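Local coordinates for DUF2235 domain-containing protein (Pseudomonas aeruginosa, PDB 4O5P) that is a type VI secretion phospholipase effector, probably hydrolysing membrane lipids with an alpha/beta-hydrolase catalytic domain, at residues E451-Q463 with Q648-H660. Sequence-based numbering, arbitrary orientation.
Sequences EELATRFNAWQAQ and QEKLVALFDEQVH
With CG opposite its carbonyl carbon (chi1 -67°) and the chain extended from CG to NE, R456 reaches across helix 649-657 to E657 and Q658. E657, itself extended beyond CG, brings OE1 to 2.7 Å from R456 NH1 in a salt bridge; the oxygen lies in the guanidinium plane, though the carboxylate is turned 47° from it. The same NH1 also donates to Q658 OE1 at 3.0 Å, in the amide plane and on a lone pair, while Q658 NE2 bonds to F400 O. Two in-plane acceptors thus fix the rotation of the guanidinium. A653 CB lies over the centre of one face, 3.8 Å from R456 CZ, and E452 OE2 lies over the opposite face, contributing charge without an N-H pointing at it. K650 fits among E452, T455, R456 and A459, its CE 3.6 Å from T455 CG2. On the apolar side, L654 divides its methyls, CD1 against R456 CB at 3.5 Å and CD2 against W460 CB at 3.7 Å, and L651 CD1 meets the indole edge. The axes approach to 8.0 Å at a crossing angle of -111°: a steep knobs-into-holes helix pair, closed at one end by the E452-R456-E657 salt-bridge network, within the Tle1-like C-terminal family region.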
# COMPACT_ATOMS: atom_id res chain seq x y z
N GLU A 451 28.99 -1.02 0.94
CA GLU A 451 29.37 -2.32 0.43
C GLU A 451 28.98 -3.43 1.40
O GLU A 451 28.73 -4.55 0.97
CB GLU A 451 30.85 -2.38 0.00
CG GLU A 451 31.85 -2.62 1.12
CD GLU A 451 33.25 -2.88 0.58
OE1 GLU A 451 33.56 -2.42 -0.54
OE2 GLU A 451 34.05 -3.55 1.29
N GLU A 452 28.89 -3.13 2.69
CA GLU A 452 28.47 -4.15 3.66
C GLU A 452 27.03 -4.57 3.35
O GLU A 452 26.70 -5.77 3.27
CB GLU A 452 28.59 -3.60 5.08
CG GLU A 452 28.20 -4.55 6.20
CD GLU A 452 28.44 -3.95 7.60
OE1 GLU A 452 29.59 -4.03 8.08
OE2 GLU A 452 27.49 -3.38 8.22
N LEU A 453 26.18 -3.56 3.14
CA LEU A 453 24.81 -3.79 2.72
C LEU A 453 24.77 -4.60 1.43
O LEU A 453 24.10 -5.62 1.36
CB LEU A 453 24.05 -2.46 2.57
CG LEU A 453 22.64 -2.56 1.98
CD1 LEU A 453 21.77 -3.46 2.85
CD2 LEU A 453 21.98 -1.20 1.73
N ALA A 454 25.52 -4.17 0.41
CA ALA A 454 25.52 -4.91 -0.85
C ALA A 454 25.90 -6.38 -0.66
O ALA A 454 25.29 -7.27 -1.24
CB ALA A 454 26.45 -4.25 -1.87
N THR A 455 26.91 -6.62 0.16
CA THR A 455 27.42 -7.97 0.38
C THR A 455 26.38 -8.87 1.04
O THR A 455 26.16 -10.01 0.62
CB THR A 455 28.66 -7.91 1.27
OG1 THR A 455 29.76 -7.36 0.52
CG2 THR A 455 29.03 -9.28 1.75
N ARG A 456 25.74 -8.35 2.08
CA ARG A 456 24.71 -9.09 2.81
C ARG A 456 23.48 -9.37 1.94
O ARG A 456 22.93 -10.50 1.91
CB ARG A 456 24.33 -8.29 4.07
CG ARG A 456 25.49 -8.22 5.10
CD ARG A 456 25.20 -7.24 6.22
NE ARG A 456 26.27 -7.18 7.21
CZ ARG A 456 26.16 -6.61 8.41
NH1 ARG A 456 25.01 -6.06 8.78
NH2 ARG A 456 27.19 -6.60 9.25
N PHE A 457 23.05 -8.34 1.23
CA PHE A 457 21.96 -8.53 0.29
C PHE A 457 22.33 -9.63 -0.69
O PHE A 457 21.57 -10.56 -0.91
CB PHE A 457 21.67 -7.23 -0.47
CG PHE A 457 20.69 -7.42 -1.58
CD1 PHE A 457 21.12 -7.79 -2.85
CD2 PHE A 457 19.33 -7.26 -1.36
CE1 PHE A 457 20.22 -7.99 -3.88
CE2 PHE A 457 18.42 -7.44 -2.38
CZ PHE A 457 18.86 -7.81 -3.64
N ASN A 458 23.50 -9.52 -1.30
CA ASN A 458 23.90 -10.54 -2.26
C ASN A 458 24.01 -11.95 -1.67
O ASN A 458 23.81 -12.93 -2.38
CB ASN A 458 25.19 -10.12 -2.98
CG ASN A 458 24.97 -8.92 -3.89
OD1 ASN A 458 23.88 -8.73 -4.44
ND2 ASN A 458 26.01 -8.10 -4.06
N ALA A 459 24.29 -12.08 -0.38
CA ALA A 459 24.28 -13.42 0.22
C ALA A 459 22.85 -13.97 0.20
O ALA A 459 22.59 -15.14 -0.17
CB ALA A 459 24.83 -13.39 1.63
N TRP A 460 21.91 -13.11 0.59
CA TRP A 460 20.52 -13.49 0.45
C TRP A 460 20.17 -13.84 -1.00
O TRP A 460 19.59 -14.88 -1.28
CB TRP A 460 19.59 -12.39 0.96
CG TRP A 460 18.17 -12.82 0.86
CD1 TRP A 460 17.46 -13.54 1.78
CD2 TRP A 460 17.30 -12.61 -0.25
NE1 TRP A 460 16.18 -13.76 1.32
CE2 TRP A 460 16.06 -13.20 0.07
CE3 TRP A 460 17.43 -11.96 -1.48
CZ2 TRP A 460 14.96 -13.17 -0.80
CZ3 TRP A 460 16.35 -11.94 -2.36
CH2 TRP A 460 15.13 -12.53 -2.00
N GLN A 461 20.54 -12.97 -1.93
CA GLN A 461 20.15 -13.14 -3.31
C GLN A 461 20.66 -14.47 -3.85
O GLN A 461 19.96 -15.17 -4.59
CB GLN A 461 20.69 -11.99 -4.15
CG GLN A 461 20.08 -11.90 -5.54
CD GLN A 461 20.69 -12.87 -6.53
OE1 GLN A 461 21.85 -13.26 -6.41
NE2 GLN A 461 19.90 -13.26 -7.53
N ALA A 462 21.88 -14.81 -3.46
CA ALA A 462 22.53 -16.03 -3.92
C ALA A 462 21.95 -17.31 -3.32
O ALA A 462 21.96 -18.35 -3.98
CB ALA A 462 24.05 -15.95 -3.69
N GLN A 463 21.45 -17.27 -2.08
CA GLN A 463 20.84 -18.49 -1.52
C GLN A 463 19.40 -18.71 -1.96
O GLN A 463 18.85 -19.81 -1.83
CB GLN A 463 20.88 -18.50 0.01
CG GLN A 463 20.08 -17.36 0.67
CD GLN A 463 18.60 -17.66 0.84
OE1 GLN A 463 18.20 -18.79 1.16
NE2 GLN A 463 17.77 -16.63 0.65
N GLN A 648 27.53 -18.90 6.45
CA GLN A 648 26.18 -18.35 6.59
C GLN A 648 26.19 -17.02 7.33
O GLN A 648 25.14 -16.52 7.72
CB GLN A 648 25.26 -19.34 7.33
CG GLN A 648 25.09 -20.70 6.61
CD GLN A 648 24.45 -20.57 5.23
OE1 GLN A 648 25.01 -21.02 4.23
NE2 GLN A 648 23.26 -19.99 5.19
N GLU A 649 27.38 -16.45 7.51
CA GLU A 649 27.54 -15.28 8.38
C GLU A 649 26.85 -14.06 7.81
O GLU A 649 26.14 -13.35 8.51
CB GLU A 649 29.02 -14.97 8.60
CG GLU A 649 29.77 -16.02 9.39
CD GLU A 649 30.14 -17.24 8.55
OE1 GLU A 649 30.30 -17.11 7.31
OE2 GLU A 649 30.26 -18.33 9.13
N LYS A 650 27.09 -13.82 6.53
CA LYS A 650 26.57 -12.62 5.89
C LYS A 650 25.03 -12.66 5.87
O LYS A 650 24.39 -11.63 6.09
CB LYS A 650 27.19 -12.45 4.50
CG LYS A 650 28.61 -11.87 4.54
CD LYS A 650 28.66 -10.59 5.38
CE LYS A 650 29.97 -9.80 5.20
NZ LYS A 650 29.98 -8.51 5.97
N LEU A 651 24.46 -13.85 5.67
CA LEU A 651 23.01 -14.03 5.67
C LEU A 651 22.39 -13.75 7.05
O LEU A 651 21.46 -12.91 7.19
CB LEU A 651 22.67 -15.44 5.20
CG LEU A 651 21.19 -15.79 5.09
CD1 LEU A 651 20.49 -14.85 4.09
CD2 LEU A 651 21.00 -17.25 4.70
N VAL A 652 22.92 -14.44 8.08
CA VAL A 652 22.47 -14.20 9.45
C VAL A 652 22.62 -12.72 9.84
O VAL A 652 21.73 -12.16 10.48
CB VAL A 652 23.18 -15.13 10.48
CG1 VAL A 652 22.74 -14.80 11.91
CG2 VAL A 652 22.86 -16.60 10.20
N ALA A 653 23.72 -12.09 9.44
CA ALA A 653 23.93 -10.67 9.73
C ALA A 653 22.91 -9.77 9.01
O ALA A 653 22.51 -8.74 9.54
CB ALA A 653 25.34 -10.24 9.39
N LEU A 654 22.51 -10.16 7.80
CA LEU A 654 21.44 -9.42 7.12
C LEU A 654 20.16 -9.47 7.94
O LEU A 654 19.51 -8.44 8.13
CB LEU A 654 21.16 -10.01 5.74
CG LEU A 654 20.14 -9.22 4.90
CD1 LEU A 654 20.81 -8.00 4.27
CD2 LEU A 654 19.52 -10.11 3.82
N PHE A 655 19.79 -10.65 8.43
CA PHE A 655 18.57 -10.71 9.27
C PHE A 655 18.70 -10.00 10.61
O PHE A 655 17.72 -9.39 11.10
CB PHE A 655 18.07 -12.15 9.46
CG PHE A 655 17.47 -12.74 8.22
CD1 PHE A 655 16.16 -12.46 7.87
CD2 PHE A 655 18.22 -13.55 7.39
CE1 PHE A 655 15.59 -12.98 6.72
CE2 PHE A 655 17.67 -14.08 6.22
CZ PHE A 655 16.35 -13.80 5.89
N ASP A 656 19.89 -10.08 11.21
CA ASP A 656 20.19 -9.35 12.45
C ASP A 656 20.09 -7.83 12.32
O ASP A 656 19.43 -7.18 13.13
CB ASP A 656 21.61 -9.69 12.91
CG ASP A 656 21.70 -11.01 13.64
OD1 ASP A 656 20.75 -11.82 13.64
OD2 ASP A 656 22.79 -11.26 14.20
N GLU A 657 20.76 -7.26 11.31
CA GLU A 657 20.99 -5.81 11.23
C GLU A 657 20.30 -5.09 10.05
O GLU A 657 20.39 -3.87 9.93
CB GLU A 657 22.50 -5.51 11.19
CG GLU A 657 23.27 -5.98 12.42
CD GLU A 657 24.72 -5.54 12.40
OE1 GLU A 657 25.24 -5.21 11.31
OE2 GLU A 657 25.36 -5.52 13.47
N GLN A 658 19.61 -5.82 9.19
CA GLN A 658 18.92 -5.17 8.06
C GLN A 658 17.41 -5.43 8.02
O GLN A 658 16.63 -4.50 7.81
CB GLN A 658 19.57 -5.56 6.73
CG GLN A 658 20.65 -4.56 6.27
CD GLN A 658 21.95 -4.64 7.06
OE1 GLN A 658 22.38 -5.72 7.47
NE2 GLN A 658 22.59 -3.48 7.27
N VAL A 659 17.01 -6.67 8.29
CA VAL A 659 15.62 -7.08 8.18
C VAL A 659 14.82 -6.71 9.42
O VAL A 659 15.14 -7.14 10.54
CB VAL A 659 15.50 -8.60 7.91
CG1 VAL A 659 14.03 -9.05 7.92
CG2 VAL A 659 16.16 -8.94 6.56
N HIS A 660 13.78 -5.91 9.22
CA HIS A 660 12.91 -5.49 10.33
C HIS A 660 11.86 -6.54 10.65
O HIS A 660 11.77 -7.57 10.00
CB HIS A 660 12.25 -4.14 10.05
CG HIS A 660 13.21 -2.99 10.04
ND1 HIS A 660 14.13 -2.80 9.02
CD2 HIS A 660 13.40 -1.98 10.92
CE1 HIS A 660 14.83 -1.70 9.28
NE2 HIS A 660 14.42 -1.19 10.43
O HOH W 1 25.31 -2.74 9.28